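Local coordinates for protein putative ABC transporter subunit, substrate-binding component (Rhodopseudomonas palustris, PDB 4EVS) that binds 4-hydroxybenzoate between its two lobes, probably as the substrate-binding component of an ABC transporter for benzoate derivatives, at residues A77-T82 with V97-L102; V101-T106 with T119-F124; G22-M27 with M283-A288; I6-I11 with V73-G78. All blocks are in the same frame, centred on the assembly; numbering follows the deposited sequence.

Interaction 1. Residues A77-T82 with V97-L102. With PHB (p-hydroxybenzoic acid), chain I.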
loop_
_atom_site.group_PDB
_atom_site.type_symbol
_atom_site.label_atom_id
_atom_site.label_comp_id
_atom_site.label_asym_id
_atom_site.label_seq_id
_atom_site.Cartn_x
_atom_site.Cartn_y
_atom_site.Cartn_z
ATOM N N ALA A 77 14.022 -4.513 -2.330
ATOM C CA ALA A 77 12.901 -3.650 -1.981
ATOM C C ALA A 77 11.782 -3.862 -2.969
ATOM O O ALA A 77 11.980 -4.311 -4.090
ATOM C CB ALA A 77 13.326 -2.178 -1.971
ATOM N N GLY A 78 10.580 -3.537 -2.542
ATOM C CA GLY A 78 9.442 -3.536 -3.433
ATOM C C GLY A 78 8.363 -4.462 -2.953
ATOM O O GLY A 78 7.938 -4.426 -1.779
ATOM N N LEU A 79 7.936 -5.303 -3.894
ATOM C CA LEU A 79 6.917 -6.345 -3.730
ATOM C C LEU A 79 5.520 -5.771 -3.609
ATOM O O LEU A 79 5.035 -5.420 -2.514
ATOM C CB LEU A 79 7.252 -7.272 -2.562
ATOM C CG LEU A 79 8.504 -8.138 -2.715
ATOM C CD1 LEU A 79 8.397 -9.104 -3.953
ATOM C CD2 LEU A 79 9.874 -7.400 -2.743
ATOM N N TYR A 80 4.854 -5.700 -4.752
ATOM C CA TYR A 80 3.516 -5.161 -4.830
ATOM C C TYR A 80 2.539 -6.130 -4.155
ATOM O O TYR A 80 1.727 -5.716 -3.352
ATOM C CB TYR A 80 3.117 -4.898 -6.268
ATOM C CG TYR A 80 1.795 -4.144 -6.394
ATOM C CD1 TYR A 80 1.660 -2.876 -5.842
ATOM C CD2 TYR A 80 0.708 -4.690 -7.036
ATOM C CE1 TYR A 80 0.511 -2.163 -5.971
ATOM C CE2 TYR A 80 -0.479 -3.986 -7.132
ATOM C CZ TYR A 80 -0.583 -2.720 -6.584
ATOM O OH TYR A 80 -1.773 -1.984 -6.644
ATOM N N PHE A 81 2.652 -7.419 -4.465
ATOM C CA PHE A 81 1.671 -8.423 -4.031
ATOM C C PHE A 81 2.126 -9.261 -2.837
ATOM O O PHE A 81 3.286 -9.753 -2.799
ATOM C CB PHE A 81 1.363 -9.370 -5.187
ATOM C CG PHE A 81 0.564 -8.724 -6.309
ATOM C CD1 PHE A 81 -0.776 -8.387 -6.116
ATOM C CD2 PHE A 81 1.138 -8.479 -7.571
ATOM C CE1 PHE A 81 -1.507 -7.782 -7.150
ATOM C CE2 PHE A 81 0.412 -7.881 -8.559
ATOM C CZ PHE A 81 -0.924 -7.591 -8.359
ATOM N N THR A 82 1.209 -9.478 -1.902
ATOM C CA THR A 82 1.472 -10.291 -0.729
ATOM C C THR A 82 2.119 -11.655 -1.029
ATOM O O THR A 82 3.131 -11.981 -0.430
ATOM C CB THR A 82 0.216 -10.458 0.112
ATOM O OG1 THR A 82 -0.011 -9.258 0.843
ATOM C CG2 THR A 82 0.367 -11.609 1.086
ATOM N N VAL A 97 20.474 -10.512 3.314
ATOM C CA VAL A 97 19.885 -9.378 2.561
ATOM C C VAL A 97 18.559 -8.969 3.156
ATOM O O VAL A 97 17.640 -9.740 3.089
ATOM C CB VAL A 97 19.662 -9.806 1.079
ATOM C CG1 VAL A 97 18.864 -8.810 0.304
ATOM C CG2 VAL A 97 21.015 -10.103 0.380
ATOM N N PRO A 98 18.436 -7.731 3.629
ATOM C CA PRO A 98 17.138 -7.277 4.058
ATOM C C PRO A 98 16.212 -6.967 2.922
ATOM O O PRO A 98 16.659 -6.674 1.831
ATOM C CB PRO A 98 17.438 -5.999 4.838
ATOM C CG PRO A 98 18.858 -6.111 5.206
ATOM C CD PRO A 98 19.471 -6.768 4.027
HETATM N N MSE A 99 14.912 -7.040 3.220
HETATM C CA MSE A 99 13.840 -6.650 2.310
HETATM C C MSE A 99 13.065 -5.470 2.885
HETATM O O MSE A 99 12.539 -5.549 4.007
HETATM C CB MSE A 99 12.895 -7.816 2.041
HETATM C CG MSE A 99 11.719 -7.451 1.133
HETATM SE SE MSE A 99 10.638 -8.943 0.516
HETATM C CE MSE A 99 9.912 -9.528 2.177
ATOM N N VAL A 100 12.981 -4.386 2.133
ATOM C CA VAL A 100 12.153 -3.259 2.496
ATOM C C VAL A 100 10.890 -3.363 1.650
ATOM O O VAL A 100 10.929 -3.160 0.426
ATOM C CB VAL A 100 12.855 -1.911 2.254
ATOM C CG1 VAL A 100 12.031 -0.762 2.736
ATOM C CG2 VAL A 100 14.192 -1.893 2.941
ATOM N N VAL A 101 9.768 -3.704 2.275
ATOM C CA VAL A 101 8.498 -3.915 1.591
ATOM C C VAL A 101 7.815 -2.574 1.332
ATOM O O VAL A 101 7.580 -1.793 2.263
ATOM C CB VAL A 101 7.590 -4.869 2.385
ATOM C CG1 VAL A 101 6.211 -4.907 1.769
ATOM C CG2 VAL A 101 8.201 -6.279 2.488
ATOM N N LEU A 102 7.547 -2.300 0.061
ATOM C CA LEU A 102 6.989 -1.015 -0.379
ATOM C C LEU A 102 5.525 -1.057 -0.767
ATOM O O LEU A 102 4.966 -0.053 -1.201
ATOM C CB LEU A 102 7.818 -0.463 -1.543
ATOM C CG LEU A 102 9.369 -0.417 -1.402
ATOM C CD1 LEU A 102 10.065 0.113 -2.676
ATOM C CD2 LEU A 102 9.814 0.310 -0.138
HETATM C "C1'" PHB I . -1.136 -7.000 -1.562
HETATM O "O1'" PHB I . -1.135 -7.986 -2.353
HETATM O "O2'" PHB I . -0.724 -7.073 -0.361
HETATM C C1 PHB I . -1.735 -5.722 -2.051
HETATM C C2 PHB I . -1.753 -5.418 -3.388
HETATM C C3 PHB I . -2.351 -4.246 -3.820
HETATM C C4 PHB I . -2.866 -3.317 -2.916
HETATM C C5 PHB I . -2.787 -3.599 -1.554
HETATM C C6 PHB I . -2.234 -4.803 -1.143
HETATM O O4 PHB I . -3.432 -2.168 -3.381
#

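Interaction 2. Residues V101-T106 with T119-F124. With PHB (p-hydroxybenzoic acid), chain I.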
loop_
_atom_site.group_PDB
_atom_site.type_symbol
_atom_site.label_atom_id
_atom_site.label_comp_id
_atom_site.label_asym_id
_atom_site.label_seq_id
_atom_site.Cartn_x
_atom_site.Cartn_y
_atom_site.Cartn_z
ATOM N N VAL A 101 9.768 -3.704 2.275
ATOM C CA VAL A 101 8.498 -3.915 1.591
ATOM C C VAL A 101 7.815 -2.574 1.332
ATOM O O VAL A 101 7.580 -1.793 2.263
ATOM C CB VAL A 101 7.590 -4.869 2.385
ATOM C CG1 VAL A 101 6.211 -4.907 1.769
ATOM C CG2 VAL A 101 8.201 -6.279 2.488
ATOM N N LEU A 102 7.547 -2.300 0.061
ATOM C CA LEU A 102 6.989 -1.015 -0.379
ATOM C C LEU A 102 5.525 -1.057 -0.767
ATOM O O LEU A 102 4.966 -0.053 -1.201
ATOM C CB LEU A 102 7.818 -0.463 -1.543
ATOM C CG LEU A 102 9.369 -0.417 -1.402
ATOM C CD1 LEU A 102 10.065 0.113 -2.676
ATOM C CD2 LEU A 102 9.814 0.310 -0.138
ATOM N N ASN A 103 4.906 -2.220 -0.644
ATOM C CA ASN A 103 3.450 -2.290 -0.780
ATOM C C ASN A 103 2.815 -3.440 -0.005
ATOM O O ASN A 103 2.023 -3.204 0.903
ATOM C CB ASN A 103 2.990 -2.310 -2.213
ATOM C CG ASN A 103 1.482 -2.080 -2.294
ATOM O OD1 ASN A 103 1.022 -0.948 -2.113
ATOM N ND2 ASN A 103 0.720 -3.146 -2.527
ATOM N N ALA A 104 3.141 -4.683 -0.377
ATOM C CA ALA A 104 2.493 -5.897 0.124
ATOM C C ALA A 104 2.073 -5.710 1.595
ATOM O O ALA A 104 2.911 -5.492 2.450
ATOM C CB ALA A 104 3.413 -7.084 -0.002
ATOM N N ALA A 105 0.759 -5.812 1.842
ATOM C CA ALA A 105 0.107 -5.253 3.021
ATOM C C ALA A 105 -0.452 -6.262 4.009
ATOM O O ALA A 105 -1.073 -5.859 4.984
ATOM C CB ALA A 105 -0.972 -4.272 2.544
ATOM N N THR A 106 -0.225 -7.562 3.810
ATOM C CA THR A 106 -0.705 -8.559 4.777
ATOM C C THR A 106 0.098 -8.488 6.061
ATOM O O THR A 106 1.337 -8.445 6.026
ATOM C CB THR A 106 -0.728 -9.975 4.109
ATOM O OG1 THR A 106 -1.591 -9.900 2.991
ATOM C CG2 THR A 106 -1.214 -11.075 5.075
ATOM N N THR A 119 7.500 -0.077 4.761
ATOM C CA THR A 119 7.201 1.358 4.696
ATOM C C THR A 119 5.858 1.685 3.992
ATOM O O THR A 119 5.573 2.845 3.700
ATOM C CB THR A 119 8.335 2.127 4.052
ATOM O OG1 THR A 119 8.538 1.617 2.735
ATOM C CG2 THR A 119 9.624 1.997 4.908
ATOM N N SER A 120 5.043 0.669 3.723
ATOM C CA SER A 120 3.760 0.881 3.041
ATOM C C SER A 120 2.627 1.027 4.084
ATOM O O SER A 120 2.463 2.115 4.644
ATOM C CB SER A 120 3.528 -0.242 2.012
ATOM O OG SER A 120 3.499 -1.527 2.618
ATOM N N PHE A 121 1.957 -0.078 4.416
ATOM C CA PHE A 121 0.745 -0.086 5.234
ATOM C C PHE A 121 0.342 -1.528 5.435
ATOM O O PHE A 121 0.892 -2.423 4.767
ATOM C CB PHE A 121 -0.397 0.661 4.553
ATOM C CG PHE A 121 -0.738 0.139 3.180
ATOM C CD1 PHE A 121 -0.011 0.569 2.086
ATOM C CD2 PHE A 121 -1.834 -0.707 2.978
ATOM C CE1 PHE A 121 -0.271 0.097 0.818
ATOM C CE2 PHE A 121 -2.128 -1.188 1.710
ATOM C CZ PHE A 121 -1.358 -0.755 0.623
ATOM N N THR A 122 -0.543 -1.781 6.393
ATOM C CA THR A 122 -1.249 -3.077 6.418
ATOM C C THR A 122 -2.742 -2.889 6.240
ATOM O O THR A 122 -3.307 -1.811 6.448
ATOM C CB THR A 122 -0.998 -3.931 7.690
ATOM O OG1 THR A 122 -1.761 -3.424 8.804
ATOM C CG2 THR A 122 0.495 -3.978 8.047
HETATM N N MSE A 123 -3.380 -3.976 5.877
HETATM C CA MSE A 123 -4.798 -3.964 5.699
HETATM C C MSE A 123 -5.538 -3.679 7.014
HETATM O O MSE A 123 -6.470 -2.886 7.059
HETATM C CB MSE A 123 -5.268 -5.280 5.085
HETATM C CG MSE A 123 -4.687 -5.531 3.711
HETATM SE SE MSE A 123 -4.871 -4.084 2.405
HETATM C CE MSE A 123 -6.757 -3.835 2.518
ATOM N N PHE A 124 -5.157 -4.361 8.079
ATOM C CA PHE A 124 -5.758 -4.088 9.393
ATOM C C PHE A 124 -5.574 -2.637 9.782
ATOM O O PHE A 124 -6.475 -2.008 10.319
ATOM C CB PHE A 124 -5.122 -4.957 10.511
ATOM C CG PHE A 124 -5.840 -6.220 10.795
ATOM C CD1 PHE A 124 -5.632 -7.331 10.003
ATOM C CD2 PHE A 124 -6.622 -6.343 11.917
ATOM C CE1 PHE A 124 -6.260 -8.509 10.247
ATOM C CE2 PHE A 124 -7.253 -7.525 12.191
ATOM C CZ PHE A 124 -7.028 -8.636 11.382
HETATM C "C1'" PHB I . -1.136 -7.000 -1.562
HETATM O "O1'" PHB I . -1.135 -7.986 -2.353
HETATM O "O2'" PHB I . -0.724 -7.073 -0.361
HETATM C C1 PHB I . -1.735 -5.722 -2.051
HETATM C C2 PHB I . -1.753 -5.418 -3.388
HETATM C C3 PHB I . -2.351 -4.246 -3.820
HETATM C C4 PHB I . -2.866 -3.317 -2.916
HETATM C C5 PHB I . -2.787 -3.599 -1.554
HETATM C C6 PHB I . -2.234 -4.803 -1.143
HETATM O O4 PHB I . -3.432 -2.168 -3.381
HETATM O O HOH W 1 -3.309 -6.539 7.540
#

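Interaction 3. Residues G22-M27 with M283-A288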
loop_
_atom_site.group_PDB
_atom_site.type_symbol
_atom_site.label_atom_id
_atom_site.label_comp_id
_atom_site.label_asym_id
_atom_site.label_seq_id
_atom_site.Cartn_x
_atom_site.Cartn_y
_atom_site.Cartn_z
ATOM N N GLY A 22 4.516 -0.236 -10.101
ATOM C CA GLY A 22 5.945 -0.441 -10.034
ATOM C C GLY A 22 6.665 0.721 -10.590
ATOM O O GLY A 22 7.717 1.049 -10.092
ATOM N N GLN A 23 6.112 1.349 -11.608
ATOM C CA GLN A 23 6.704 2.571 -12.091
ATOM C C GLN A 23 6.734 3.631 -11.002
ATOM O O GLN A 23 7.691 4.393 -10.883
ATOM C CB GLN A 23 6.015 3.110 -13.316
ATOM C CG GLN A 23 6.250 2.284 -14.565
ATOM C CD GLN A 23 7.698 2.166 -14.985
ATOM O OE1 GLN A 23 8.502 3.111 -14.833
ATOM N NE2 GLN A 23 8.050 0.990 -15.512
ATOM N N ASN A 24 5.738 3.611 -10.130
ATOM C CA ASN A 24 5.743 4.547 -8.998
ATOM C C ASN A 24 6.873 4.239 -8.005
ATOM O O ASN A 24 7.329 5.136 -7.312
ATOM C CB ASN A 24 4.392 4.572 -8.301
ATOM C CG ASN A 24 3.514 5.762 -8.721
ATOM O OD1 ASN A 24 3.513 6.772 -8.053
ATOM N ND2 ASN A 24 2.790 5.641 -9.857
ATOM N N PHE A 25 7.268 2.974 -7.860
ATOM C CA PHE A 25 8.426 2.678 -7.012
ATOM C C PHE A 25 9.616 3.441 -7.547
ATOM O O PHE A 25 10.345 4.081 -6.799
ATOM C CB PHE A 25 8.773 1.180 -7.010
ATOM C CG PHE A 25 7.832 0.258 -6.255
ATOM C CD1 PHE A 25 6.922 0.684 -5.293
ATOM C CD2 PHE A 25 7.900 -1.116 -6.509
ATOM C CE1 PHE A 25 6.150 -0.240 -4.613
ATOM C CE2 PHE A 25 7.136 -2.033 -5.831
ATOM C CZ PHE A 25 6.237 -1.601 -4.912
ATOM N N LYS A 26 9.843 3.328 -8.846
ATOM C CA LYS A 26 10.938 4.030 -9.486
ATOM C C LYS A 26 10.789 5.548 -9.325
ATOM O O LYS A 26 11.756 6.239 -9.060
ATOM C CB LYS A 26 11.042 3.632 -10.960
ATOM C CG LYS A 26 12.207 4.266 -11.677
ATOM C CD LYS A 26 12.282 3.833 -13.126
ATOM C CE LYS A 26 12.801 2.456 -13.283
ATOM N NZ LYS A 26 13.147 2.145 -14.744
HETATM N N MSE A 27 9.579 6.056 -9.487
HETATM C CA MSE A 27 9.322 7.513 -9.358
HETATM C C MSE A 27 9.735 7.996 -7.968
HETATM O O MSE A 27 10.342 9.065 -7.825
HETATM C CB MSE A 27 7.847 7.840 -9.634
HETATM C CG MSE A 27 7.429 7.693 -11.087
HETATM SE SE MSE A 27 5.573 7.636 -11.392
HETATM C CE MSE A 27 4.863 8.684 -10.003
HETATM N N MSE A 283 0.229 5.880 -4.106
HETATM C CA MSE A 283 0.779 5.522 -2.796
HETATM C C MSE A 283 2.101 4.786 -2.822
HETATM O O MSE A 283 2.919 4.938 -1.907
HETATM C CB MSE A 283 -0.239 4.749 -1.963
HETATM C CG MSE A 283 -0.370 3.277 -2.290
HETATM SE SE MSE A 283 -1.010 2.879 -4.131
HETATM C CE MSE A 283 -1.314 0.960 -3.871
ATOM N N THR A 284 2.361 4.009 -3.882
ATOM C CA THR A 284 3.607 3.228 -3.869
ATOM C C THR A 284 4.835 4.131 -4.008
ATOM O O THR A 284 5.947 3.740 -3.613
ATOM C CB THR A 284 3.603 2.110 -4.915
ATOM O OG1 THR A 284 3.324 2.674 -6.187
ATOM C CG2 THR A 284 2.582 1.029 -4.625
ATOM N N SER A 285 4.671 5.344 -4.557
ATOM C CA SER A 285 5.778 6.255 -4.647
ATOM C C SER A 285 6.233 6.755 -3.277
ATOM O O SER A 285 7.450 6.854 -3.029
ATOM C CB SER A 285 5.449 7.444 -5.539
ATOM O OG SER A 285 4.524 8.337 -4.997
ATOM N N VAL A 286 5.309 7.065 -2.361
ATOM C CA VAL A 286 5.716 7.513 -1.022
ATOM C C VAL A 286 6.338 6.364 -0.206
ATOM O O VAL A 286 7.325 6.563 0.516
ATOM C CB VAL A 286 4.591 8.246 -0.222
ATOM C CG1 VAL A 286 3.579 7.284 0.404
ATOM C CG2 VAL A 286 5.229 9.074 0.900
ATOM N N ALA A 287 5.848 5.150 -0.403
ATOM C CA ALA A 287 6.458 3.996 0.297
ATOM C C ALA A 287 7.890 3.849 -0.165
ATOM O O ALA A 287 8.770 3.554 0.652
ATOM C CB ALA A 287 5.664 2.721 0.060
ATOM N N ALA A 288 8.117 4.025 -1.488
ATOM C CA ALA A 288 9.465 3.908 -2.061
ATOM C C ALA A 288 10.388 5.007 -1.589
ATOM O O ALA A 288 11.577 4.755 -1.303
ATOM C CB ALA A 288 9.396 3.859 -3.602
#

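Interaction 4. Residues I6-I11 with V73-G78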
loop_
_atom_site.group_PDB
_atom_site.type_symbol
_atom_site.label_atom_id
_atom_site.label_comp_id
_atom_site.label_asym_id
_atom_site.label_seq_id
_atom_site.Cartn_x
_atom_site.Cartn_y
_atom_site.Cartn_z
ATOM N N ILE A 6 26.981 -0.336 -3.946
ATOM C CA ILE A 6 26.023 -1.180 -3.258
ATOM C C ILE A 6 24.782 -1.206 -4.092
ATOM O O ILE A 6 24.234 -0.152 -4.438
ATOM C CB ILE A 6 25.700 -0.653 -1.860
ATOM C CG1 ILE A 6 27.009 -0.637 -1.023
ATOM C CG2 ILE A 6 24.588 -1.497 -1.244
ATOM C CD1 ILE A 6 26.885 -0.037 0.304
ATOM N N LYS A 7 24.378 -2.421 -4.457
ATOM C CA LYS A 7 23.188 -2.596 -5.287
ATOM C C LYS A 7 21.963 -2.972 -4.483
ATOM O O LYS A 7 22.020 -3.781 -3.555
ATOM C CB LYS A 7 23.442 -3.631 -6.391
ATOM C CG LYS A 7 24.473 -3.182 -7.410
ATOM C CD LYS A 7 24.698 -4.213 -8.505
ATOM C CE LYS A 7 25.813 -3.723 -9.459
ATOM N NZ LYS A 7 25.854 -4.471 -10.776
ATOM N N VAL A 8 20.857 -2.326 -4.839
ATOM C CA VAL A 8 19.547 -2.586 -4.291
ATOM C C VAL A 8 18.655 -3.130 -5.417
ATOM O O VAL A 8 18.467 -2.490 -6.467
ATOM C CB VAL A 8 18.887 -1.297 -3.709
ATOM C CG1 VAL A 8 17.502 -1.593 -3.192
ATOM C CG2 VAL A 8 19.807 -0.636 -2.666
ATOM N N GLY A 9 18.114 -4.307 -5.195
ATOM C CA GLY A 9 17.224 -4.934 -6.171
ATOM C C GLY A 9 15.789 -4.621 -5.887
ATOM O O GLY A 9 15.272 -5.017 -4.825
ATOM N N VAL A 10 15.142 -3.933 -6.809
ATOM C CA VAL A 10 13.764 -3.527 -6.627
ATOM C C VAL A 10 12.874 -4.447 -7.483
ATOM O O VAL A 10 13.056 -4.532 -8.701
ATOM C CB VAL A 10 13.523 -2.055 -7.030
ATOM C CG1 VAL A 10 12.001 -1.684 -6.810
ATOM C CG2 VAL A 10 14.492 -1.137 -6.254
ATOM N N ILE A 11 11.966 -5.153 -6.843
ATOM C CA ILE A 11 10.988 -6.003 -7.543
ATOM C C ILE A 11 9.664 -5.290 -7.490
ATOM O O ILE A 11 9.121 -5.001 -6.375
ATOM C CB ILE A 11 10.867 -7.438 -6.900
ATOM C CG1 ILE A 11 12.206 -8.181 -7.025
ATOM C CG2 ILE A 11 9.735 -8.245 -7.555
ATOM C CD1 ILE A 11 12.335 -9.412 -6.097
ATOM N N VAL A 73 23.166 -8.157 -4.885
ATOM C CA VAL A 73 22.553 -7.052 -4.112
ATOM C C VAL A 73 22.763 -7.237 -2.592
ATOM O O VAL A 73 22.878 -8.368 -2.090
ATOM C CB VAL A 73 21.029 -6.889 -4.391
ATOM C CG1 VAL A 73 20.767 -6.666 -5.922
ATOM C CG2 VAL A 73 20.214 -8.057 -3.797
ATOM N N GLN A 74 22.828 -6.110 -1.888
ATOM C CA GLN A 74 22.826 -6.063 -0.439
ATOM C C GLN A 74 21.435 -5.865 0.147
ATOM O O GLN A 74 21.234 -6.204 1.298
ATOM C CB GLN A 74 23.749 -4.946 0.100
ATOM C CG GLN A 74 25.206 -5.272 0.129
ATOM C CD GLN A 74 25.986 -4.323 1.023
ATOM O OE1 GLN A 74 25.450 -3.721 1.926
ATOM N NE2 GLN A 74 27.263 -4.236 0.798
ATOM N N TYR A 75 20.483 -5.351 -0.643
ATOM C CA TYR A 75 19.119 -5.067 -0.208
ATOM C C TYR A 75 18.181 -5.389 -1.341
ATOM O O TYR A 75 18.534 -5.224 -2.516
ATOM C CB TYR A 75 18.950 -3.579 0.205
ATOM C CG TYR A 75 19.913 -3.171 1.293
ATOM C CD1 TYR A 75 21.183 -2.691 0.997
ATOM C CD2 TYR A 75 19.563 -3.301 2.644
ATOM C CE1 TYR A 75 22.080 -2.388 2.005
ATOM C CE2 TYR A 75 20.475 -2.970 3.662
ATOM C CZ TYR A 75 21.721 -2.540 3.328
ATOM O OH TYR A 75 22.597 -2.286 4.370
ATOM N N ILE A 76 16.992 -5.864 -0.965
ATOM C CA ILE A 76 15.861 -6.016 -1.867
ATOM C C ILE A 76 14.769 -5.069 -1.398
ATOM O O ILE A 76 14.566 -4.891 -0.183
ATOM C CB ILE A 76 15.314 -7.470 -1.853
ATOM C CG1 ILE A 76 16.331 -8.360 -2.561
ATOM C CG2 ILE A 76 13.953 -7.617 -2.558
ATOM C CD1 ILE A 76 16.141 -9.846 -2.397
ATOM N N ALA A 77 14.022 -4.513 -2.330
ATOM C CA ALA A 77 12.901 -3.650 -1.981
ATOM C C ALA A 77 11.782 -3.862 -2.969
ATOM O O ALA A 77 11.980 -4.311 -4.090
ATOM C CB ALA A 77 13.326 -2.178 -1.971
ATOM N N GLY A 78 10.580 -3.537 -2.542
ATOM C CA GLY A 78 9.442 -3.536 -3.433
ATOM C C GLY A 78 8.363 -4.462 -2.953
ATOM O O GLY A 78 7.938 -4.426 -1.779
#

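Interaction 1. Residues A77-T82 with V97-L102
Gly-78 meets Val-100 and Leu-102 in the tight half of this contact. Its N-H donates to the partner strand, Gly-78 N to Val-100 O 3.0 Å, nearly along the C=O axis. Its carbonyl takes the N-H of Leu-102, with Gly-78 O to Leu-102 N at 2.8 Å in an almost straight bond (173°). Leu-102 lies against the glycine backbone: a chi1 of -49° swings CG beside its own N, bringing Leu-102 CG to 3.5 Å from Gly-78 N, and CD1 runs on to Ala-77 CB at 4.0 Å. These are neighbouring parallel strands, 75-78 and 99-101, in the N-terminal lobe of a periplasmic binding protein, connected by a beta-alpha-beta crossover through helices 82-88 and 92-95. On the face of Met-99, a selenomethionine, the contact comes down to a single side-chain pair, Leu-79 crossing it at about a right angle with CD2 to SE at 3.7 Å; Val-88 touches both. At the loose end, 97-98 scarcely meet the opposite segment and 80-82 make no contact with 97-102; they turn to the ligand, and Tyr-80 O still takes Asn-103 ND2 just beyond. The Tyr-80 ring gives one face to 4-hydroxybenzoate, CZ 3.6 Å from C3, while Thr-82 grips both carboxylate oxygens, N to O1' at 2.8 Å and OG1 to O2' at 2.6 Å. Phe-81 is the N-cap of helix 82-88, whose start would probably steady that negative charge.

Interaction 2. Residues V101-T106 with T119-F124
The Phe-121 ring carries the carbonyl of Asn-103 over one face, the O standing 4.0 Å above the plane and displaced toward the rim; the ring of His-254 also meets it, the planes about 25° apart. At the ring edge comes the ligand, Phe-121 CZ to C5 of 4-hydroxybenzoate 3.9 Å, and Ala-105 CB presses in obliquely, 3.4 Å from Phe-121 CE2. The side-chain amide of Asn-103 runs alongside the ring with its plane turned 77° away, OD1 touching Phe-121 CE1 at 3.4 Å. Its other branch looks into the pocket: Asn-103 ND2 is 3.5 Å from C2 of the ligand and is held by Tyr-80 O. Ser-120 OG, set between its own N and carbonyl carbon by a chi1 of 60°, donates to Asn-103 O at 2.8 Å from well above the carbonyl plane. Met-123 N binds Ala-105 O at 3.1 Å, tying the loop to the first turn of helix 123-136, where Thr-122 is the N-cap. Segment 119-124 leads from strand 116-118 into the second lobe, as a hinge connection does in this family. Phe-121 O is buried without a polar partner. Ala-105 N reaches the carboxylate, bonding O2' at 2.9 Å. The carbonyl of that peptide, Ala-104 O, accepts from Arg-118 NH1, and the cation would probably polarise it and make its N-H a stronger donor to the charged ligand.

Interaction 3. Residues G22-M27 with M283-A288
Thr-284 sits between Asn-24 and Phe-25, and with Ser-285 and Ala-288 it makes up the first shell. Its OG1 presses on the aliphatic part of the asparagine, Thr-284 OG1 to Asn-24 CB 3.0 Å, the two side chains crossing at about a right angle. Its CB packs against the ring at 3.5 Å from Phe-25 CE1, while Thr-284 O lies in the ring plane, at the edge. At the tip of Asn-24, OD1 rests 3.2 Å from Ser-285 CB. One turn on, the small Ala-288 lets the backbones come near, its CB 3.3 Å from Phe-25 O. The short axes approach to 7.1 Å at an angle of 40°, close for two helices, and Ser-285 CA points its hydrogen at Asn-24 O. No hydrogen bond joins the two segments themselves; the polar tips are held from just outside. Thr-284 OG1, placed between its N and carbonyl carbon by a chi1 of 55°, bonds Phe-21 O. In Asn-24, OD1 takes Thr-282 N and ND2 gives to Asp-280 O, clasping the chain that leads into helix 283-302; ND2 also bonds Leu-20 O one turn back in its own helix. A leucine in place of Asn-24 would probably leave Thr-282 N and Asp-280 O without their mates and free that lead-in to shift. At the start of the same helix Met-283 touches the bound ligand; farther out, Phe-267 of helix 262-273 covers Ser-285, and Phe-25 reaches Leu-102 just after strand 99-101, setting the helix pair against the N-terminal sheet.

Interaction 4. Residues I6-I11 with V73-G78
Gln-74 lays its side chain obliquely across Ile-6. Its CB starts 3.8 Å from Ile-6 CG2, and CG follows at 4.1 Å from that same methyl. A chi1 of -80° sets CG beside the backbone N, and a nearly anti chi2 of -163° extends the chain over the isoleucine. At the amide, Gln-74 CD is 3.9 Å and OE1 4.0 Å from Ile-6 CG2, whereas NE2 has passed on to Ile-6 CG1 and ends in a hydrogen bond to Gly-304 O. An alanine here would probably uncover part of Ile-6 and leave Gly-304 O without this donor. Beside it the backbones pair: Gln-74 N binds Lys-7 O at 3.0 Å, Gly-9 N binds Tyr-75 O at 2.9 Å, Ala-77 N binds Gly-9 O at 2.8 Å, and Ile-11 N donates to Ala-77 O. Gly-9 suits its place, since a CB there would come tight against Val-73 CG1. Val-8, Tyr-75, Val-10 and Ala-77 share one face, with helix 283-302 over Val-8 and Tyr-75; Ile-76 is on the other. Strands 5-12 and 75-78, parallel and joined through helix 19-36, strand 43-51 and helix 57-69, lie mid-sheet in the Rossmann-like alpha/beta lobe of a periplasmic binding protein.

How the interactions relate
From the N terminus, strand 5-12 leads into helix 19-36, and interaction 4 closes the first loop when strand 75-78 returns beside strand 5-12. Interaction 1 opens on that same strand, sharing Ala-77 and Gly-78, and adds strand 99-101 as the next neighbour. Interaction 2 begins where interaction 1 ends, on Val-101 and Leu-102, and carries the chain through the ligand pocket toward the second lobe. Interaction 3 spans 255 residues: interactions 1 and 2 nest inside its loop, while interaction 4 crosses it. Phe-25 of interaction 3 packs on Gly-78 and Val-10, and Thr-119 OG1 bonds Ala-287 O, joining sheet, helix pair and crossing segment.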